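Local coordinates for protein CRISPR system Cmr subunit Cmr6 (Pyrococcus furiosus, PDB 4W8V) that serves as an RNA-binding subunit of the type III-B Cmr complex, helping to cap this crRNA-guided assembly in CRISPR antiviral defence, at residues Lys82-Gln85 with Asp86-Lys90; Ile126-Leu129 with Ile130-Phe133. All coordinates share one frame; numbering follows the deposited sequence.

Contact 1: residues Lys82-Gln85 with Asp86-Lys90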
ATOM      1  N   LYS A  82       2.937 -15.882   4.575  1.00 62.86           N
ATOM      2  CA  LYS A  82       1.799 -16.359   3.814  1.00 63.33           C
ATOM      3  C   LYS A  82       0.666 -16.704   4.774  1.00 63.60           C
ATOM      4  O   LYS A  82      -0.508 -16.458   4.498  1.00 65.89           O
ATOM      5  CB  LYS A  82       2.191 -17.567   2.963  1.00 78.10           C
ATOM      6  CG  LYS A  82       1.062 -18.051   2.064  1.00 93.76           C
ATOM      7  CD  LYS A  82       1.566 -18.890   0.895  1.00102.87           C
ATOM      8  CE  LYS A  82       0.454 -19.081  -0.144  1.00111.09           C
ATOM      9  NZ  LYS A  82      -0.808 -19.629   0.442  1.00105.17           N
ATOM     10  N   THR A  83       1.035 -17.249   5.925  1.00 66.85           N
ATOM     11  CA  THR A  83       0.076 -17.572   6.966  1.00 63.00           C
ATOM     12  C   THR A  83      -0.627 -16.326   7.489  1.00 64.82           C
ATOM     13  O   THR A  83      -1.843 -16.311   7.607  1.00 69.29           O
ATOM     14  CB  THR A  83       0.752 -18.290   8.142  1.00 65.05           C
ATOM     15  OG1 THR A  83       1.259 -19.547   7.695  1.00 71.31           O
ATOM     16  CG2 THR A  83      -0.239 -18.524   9.266  1.00 60.34           C
ATOM     17  N   VAL A  84       0.136 -15.290   7.815  1.00 62.87           N
ATOM     18  CA  VAL A  84      -0.448 -14.067   8.354  1.00 64.96           C
ATOM     19  C   VAL A  84      -1.342 -13.401   7.303  1.00 64.96           C
ATOM     20  O   VAL A  84      -2.439 -12.942   7.606  1.00 62.53           O
ATOM     21  CB  VAL A  84       0.642 -13.066   8.822  1.00 69.65           C
ATOM     22  CG1 VAL A  84       0.005 -11.769   9.330  1.00 69.60           C
ATOM     23  CG2 VAL A  84       1.518 -13.688   9.910  1.00 64.13           C
ATOM     24  N   GLN A  85      -0.870 -13.379   6.060  1.00 68.11           N
ATOM     25  CA  GLN A  85      -1.586 -12.752   4.955  1.00 66.83           C
ATOM     26  C   GLN A  85      -2.918 -13.467   4.718  1.00 70.38           C
ATOM     27  O   GLN A  85      -3.987 -12.835   4.726  1.00 61.60           O
ATOM     28  CB  GLN A  85      -0.694 -12.761   3.696  1.00 65.24           C
ATOM     29  CG  GLN A  85      -1.336 -12.347   2.385  1.00 60.79           C
ATOM     30  CD  GLN A  85      -0.626 -12.967   1.190  1.00 73.25           C
ATOM     31  OE1 GLN A  85      -0.795 -14.156   0.902  1.00 86.62           O
ATOM     32  NE2 GLN A  85       0.188 -12.183   0.509  1.00 84.32           N
ATOM     33  N   ASP A  86      -2.864 -14.791   4.559  1.00 70.83           N
ATOM     34  CA  ASP A  86      -4.077 -15.589   4.334  1.00 62.83           C
ATOM     35  C   ASP A  86      -5.050 -15.455   5.487  1.00 62.60           C
ATOM     36  O   ASP A  86      -6.262 -15.449   5.272  1.00 69.20           O
ATOM     37  CB  ASP A  86      -3.734 -17.070   4.123  1.00 54.45           C
ATOM     38  CG  ASP A  86      -3.127 -17.337   2.767  1.00 65.21           C
ATOM     39  OD1 ASP A  86      -3.104 -16.413   1.929  1.00 73.07           O
ATOM     40  OD2 ASP A  86      -2.684 -18.484   2.523  1.00 76.77           O
ATOM     41  N   ALA A  87      -4.526 -15.353   6.707  1.00 64.32           N
ATOM     42  CA  ALA A  87      -5.365 -15.233   7.892  1.00 63.00           C
ATOM     43  C   ALA A  87      -6.133 -13.926   7.896  1.00 70.80           C
ATOM     44  O   ALA A  87      -7.345 -13.914   8.070  1.00 72.48           O
ATOM     45  CB  ALA A  87      -4.533 -15.339   9.146  1.00 74.49           C
ATOM     46  N   PHE A  88      -5.432 -12.816   7.715  1.00 68.53           N
ATOM     47  CA  PHE A  88      -6.112 -11.540   7.716  1.00 66.92           C
ATOM     48  C   PHE A  88      -7.087 -11.402   6.543  1.00 67.54           C
ATOM     49  O   PHE A  88      -8.174 -10.855   6.704  1.00 69.28           O
ATOM     50  CB  PHE A  88      -5.100 -10.407   7.693  1.00 66.50           C
ATOM     51  CG  PHE A  88      -4.692  -9.933   9.059  1.00 73.22           C
ATOM     52  CD1 PHE A  88      -5.436  -8.964   9.721  1.00 70.73           C
ATOM     53  CD2 PHE A  88      -3.558 -10.433   9.675  1.00 68.97           C
ATOM     54  CE1 PHE A  88      -5.073  -8.511  10.976  1.00 67.91           C
ATOM     55  CE2 PHE A  88      -3.185  -9.975  10.931  1.00 75.65           C
ATOM     56  CZ  PHE A  88      -3.950  -9.014  11.582  1.00 72.41           C
ATOM     57  N   MET A  89      -6.711 -11.912   5.375  1.00 64.39           N
ATOM     58  CA  MET A  89      -7.493 -11.660   4.172  1.00 68.20           C
ATOM     59  C   MET A  89      -8.603 -12.689   3.901  1.00 73.26           C
ATOM     60  O   MET A  89      -9.627 -12.347   3.295  1.00 72.04           O
ATOM     61  CB  MET A  89      -6.564 -11.568   2.955  1.00 65.91           C
ATOM     62  CG  MET A  89      -5.534 -10.436   3.051  1.00 63.56           C
ATOM     63  SD  MET A  89      -4.587 -10.133   1.531  1.00 61.54           S
ATOM     64  CE  MET A  89      -5.866  -9.386   0.518  1.00 51.97           C
ATOM     65  N   LYS A  90      -8.414 -13.927   4.347  1.00 68.67           N
ATOM     66  CA  LYS A  90      -9.342 -15.007   4.013  1.00 72.71           C
ATOM     67  C   LYS A  90     -10.018 -15.626   5.233  1.00 77.94           C
ATOM     68  O   LYS A  90     -11.176 -16.038   5.167  1.00 92.17           O
ATOM     69  CB  LYS A  90      -8.613 -16.102   3.222  1.00 76.33           C
ATOM     70  CG  LYS A  90      -8.269 -15.709   1.798  1.00 73.12           C
ATOM     71  CD  LYS A  90      -7.113 -16.532   1.254  1.00 77.18           C
ATOM     72  CE  LYS A  90      -7.436 -18.015   1.193  1.00 76.78           C
ATOM     73  NZ  LYS A  90      -6.283 -18.806   0.671  1.00 83.21           N
TER
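The K82 chain leaves with CG trans to its backbone N (chi1 -176°), stays extended, and then bends at its last torsion (chi4 -53°); this brings its ammonium to the carboxylate of D86, one helical turn on. K82 NZ lies 3.0 Å from D86 OD2, a salt bridge received on the syn lone pair, the side of the other carboxylate oxygen. K90 NZ stands 4.1 Å from D86 OD2 on another side and 5.5 Å from K82 NZ, so two positive charges near one carboxylate would be expected to favour its ionised form.

A second pair uses the same spacing on the buried side. V84 CG1, trans to its own N (chi1 178°), lies alongside the F88 ring, 3.8 Å from CD2, and V84 O approaches the same ring edge near its plane. On a more open side of the helix, Q85 CG meets M89 SD at 4.0 Å, the two chains running at a slant to each other. Beneath these side chains the backbone repeats its bonds: D86 N to K82 O is 2.9 Å and F88 N to V84 O 3.0 Å, both nearly straight. L67 of helix 52-68 touches V84 and F88, while the F88 ring also meets that of Y64. Charged i/i+4 pairing outside and apolar i/i+4 pairing inside are the marks of an amphipathic alpha-helix, here helix 77-90 of a RAMP-superfamily protein.

Contact 2: residues Ile126-Leu129 with Ile130-Phe133; sequences IDEL and IRIF
The ring of F133 meets L129 at its edge: L129 CD2 lies near the ring plane, 3.9 Å from F133 CE2, and L129 O also comes to the edge, 3.4 Å from F133 CD2. Over one face, I132 CG2 sits 3.7 Å above the plane, close to the ring centre. A second flat group, the R131 guanidinium, has E128 OE2 obliquely placed, 4.4 Å from NH1 and well out of the guanidinium plane, so only the opposite charges relate them. Their polar ends are held elsewhere, R131 by D211 and E141, E128 by K217 and K120.

All of this belongs to the last two turns of helix 122-133, an alpha-helix of the RAMP-superfamily region that packs against helices 52-68 and 212-228: L129 touches L67 of the first and L221 of the second. Four i/i+4 backbone bonds carry it, from I130 N to I126 O (2.8 Å) through F133 N to L129 O (3.1 Å).

With I130 CG1 placed beside its own N (chi1 -74°), CD1 reaches back along the helix to I126 CG2 at 4.0 Å. The I130 side chain also lies beside that of D127, pointing the same way; D127 OD1 pairs with K94.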
ATOM      1  N   ILE A 126      -3.944  -6.645  16.828  1.00 69.39           N
ATOM      2  CA  ILE A 126      -4.682  -7.436  15.857  1.00 78.65           C
ATOM      3  C   ILE A 126      -6.096  -6.881  15.697  1.00 91.35           C
ATOM      4  O   ILE A 126      -6.632  -6.831  14.592  1.00 94.67           O
ATOM      5  CB  ILE A 126      -4.748  -8.915  16.278  1.00 77.11           C
ATOM      6  CG1 ILE A 126      -3.340  -9.499  16.389  1.00 77.63           C
ATOM      7  CG2 ILE A 126      -5.567  -9.722  15.283  1.00 78.94           C
ATOM      8  CD1 ILE A 126      -2.648  -9.628  15.064  1.00 83.75           C
ATOM      9  N   ASP A 127      -6.682  -6.434  16.804  1.00 94.02           N
ATOM     10  CA  ASP A 127      -8.040  -5.902  16.786  1.00 91.13           C
ATOM     11  C   ASP A 127      -8.109  -4.564  16.067  1.00 80.03           C
ATOM     12  O   ASP A 127      -9.033  -4.313  15.303  1.00 88.85           O
ATOM     13  CB  ASP A 127      -8.579  -5.758  18.205  1.00 96.26           C
ATOM     14  CG  ASP A 127      -8.871  -7.092  18.847  1.00100.86           C
ATOM     15  OD1 ASP A 127      -9.247  -8.027  18.111  1.00104.66           O
ATOM     16  OD2 ASP A 127      -8.727  -7.204  20.082  1.00103.83           O
ATOM     17  N   GLU A 128      -7.131  -3.706  16.313  1.00 74.86           N
ATOM     18  CA  GLU A 128      -7.098  -2.409  15.657  1.00 82.06           C
ATOM     19  C   GLU A 128      -6.885  -2.585  14.161  1.00 81.10           C
ATOM     20  O   GLU A 128      -7.419  -1.817  13.359  1.00 77.98           O
ATOM     21  CB  GLU A 128      -6.011  -1.521  16.265  1.00 84.83           C
ATOM     22  CG  GLU A 128      -6.319  -1.063  17.689  1.00 94.21           C
ATOM     23  CD  GLU A 128      -5.607   0.220  18.064  1.00103.69           C
ATOM     24  OE1 GLU A 128      -4.370   0.189  18.207  1.00109.01           O
ATOM     25  OE2 GLU A 128      -6.282   1.264  18.211  1.00110.10           O
ATOM     26  N   LEU A 129      -6.122  -3.613  13.794  1.00 73.75           N
ATOM     27  CA  LEU A 129      -5.839  -3.905  12.392  1.00 73.52           C
ATOM     28  C   LEU A 129      -7.046  -4.550  11.729  1.00 74.90           C
ATOM     29  O   LEU A 129      -7.324  -4.295  10.560  1.00 75.41           O
ATOM     30  CB  LEU A 129      -4.618  -4.821  12.250  1.00 61.01           C
ATOM     31  CG  LEU A 129      -3.265  -4.237  12.643  1.00 62.64           C
ATOM     32  CD1 LEU A 129      -2.211  -5.320  12.736  1.00 69.28           C
ATOM     33  CD2 LEU A 129      -2.839  -3.176  11.649  1.00 66.87           C
ATOM     34  N   ILE A 130      -7.747  -5.398  12.477  1.00 68.84           N
ATOM     35  CA  ILE A 130      -9.034  -5.904  12.033  1.00 71.24           C
ATOM     36  C   ILE A 130      -9.967  -4.725  11.735  1.00 76.05           C
ATOM     37  O   ILE A 130     -10.642  -4.704  10.713  1.00 82.20           O
ATOM     38  CB  ILE A 130      -9.666  -6.847  13.079  1.00 73.74           C
ATOM     39  CG1 ILE A 130      -8.936  -8.196  13.082  1.00 77.42           C
ATOM     40  CG2 ILE A 130     -11.140  -7.077  12.777  1.00 69.17           C
ATOM     41  CD1 ILE A 130      -9.366  -9.130  14.196  1.00 68.56           C
ATOM     42  N   ARG A 131      -9.976  -3.724  12.604  1.00 69.19           N
ATOM     43  CA  ARG A 131     -10.843  -2.572  12.393  1.00 74.27           C
ATOM     44  C   ARG A 131     -10.393  -1.688  11.226  1.00 81.02           C
ATOM     45  O   ARG A 131     -11.222  -1.174  10.482  1.00 87.69           O
ATOM     46  CB  ARG A 131     -10.930  -1.744  13.674  1.00 67.32           C
ATOM     47  CG  ARG A 131     -11.582  -2.488  14.827  1.00 74.33           C
ATOM     48  CD  ARG A 131     -11.493  -1.679  16.094  1.00 80.71           C
ATOM     49  NE  ARG A 131     -11.961  -0.324  15.851  1.00 86.41           N
ATOM     50  CZ  ARG A 131     -11.518   0.748  16.493  1.00 86.48           C
ATOM     51  NH1 ARG A 131     -10.589   0.626  17.434  1.00 81.90           N
ATOM     52  NH2 ARG A 131     -12.008   1.942  16.185  1.00 90.34           N
ATOM     53  N   ILE A 132      -9.084  -1.513  11.066  1.00 74.23           N
ATOM     54  CA  ILE A 132      -8.556  -0.654  10.012  1.00 62.45           C
ATOM     55  C   ILE A 132      -8.863  -1.194   8.618  1.00 62.71           C
ATOM     56  O   ILE A 132      -9.389  -0.466   7.768  1.00 61.73           O
ATOM     57  CB  ILE A 132      -7.034  -0.459  10.170  1.00 65.31           C
ATOM     58  CG1 ILE A 132      -6.742   0.431  11.381  1.00 64.67           C
ATOM     59  CG2 ILE A 132      -6.423   0.163   8.918  1.00 60.33           C
ATOM     60  CD1 ILE A 132      -5.264   0.610  11.672  1.00 62.20           C
ATOM     61  N   PHE A 133      -8.562  -2.474   8.402  1.00 57.57           N
ATOM     62  CA  PHE A 133      -8.626  -3.084   7.077  1.00 66.30           C
ATOM     63  C   PHE A 133      -9.901  -3.900   6.847  1.00 67.84           C
ATOM     64  O   PHE A 133     -10.348  -4.071   5.710  1.00 70.14           O
ATOM     65  CB  PHE A 133      -7.402  -3.981   6.853  1.00 64.86           C
ATOM     66  CG  PHE A 133      -6.097  -3.242   6.889  1.00 69.07           C
ATOM     67  CD1 PHE A 133      -5.714  -2.438   5.825  1.00 72.98           C
ATOM     68  CD2 PHE A 133      -5.248  -3.348   7.982  1.00 68.54           C
ATOM     69  CE1 PHE A 133      -4.513  -1.749   5.850  1.00 69.75           C
ATOM     70  CE2 PHE A 133      -4.044  -2.657   8.004  1.00 63.77           C
ATOM     71  CZ  PHE A 133      -3.685  -1.858   6.939  1.00 70.06           C
TER

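How the contacts relate
Contact 1 comes first along the chain, on helix 77-90, and contact 2 follows on helix 122-133, with helices 93-96 and 108-116 between them. Their centres are 13 Å apart, each about 16 Å from the chain centre and on the same side of it. The two helices touch directly: F88 CZ packs on I126 CD1 at 3.8 Å, and F88 CE1 on L129 CB at 3.9 Å. Both also lean on L67 of helix 52-68, and both reach P93. Together they therefore belong to one packed group of helices in the C-terminal, RAMP-superfamily part of Cmr6 that this chain represents, joined through apolar side chains, whereas the K82–D86 bridge lies toward the outside.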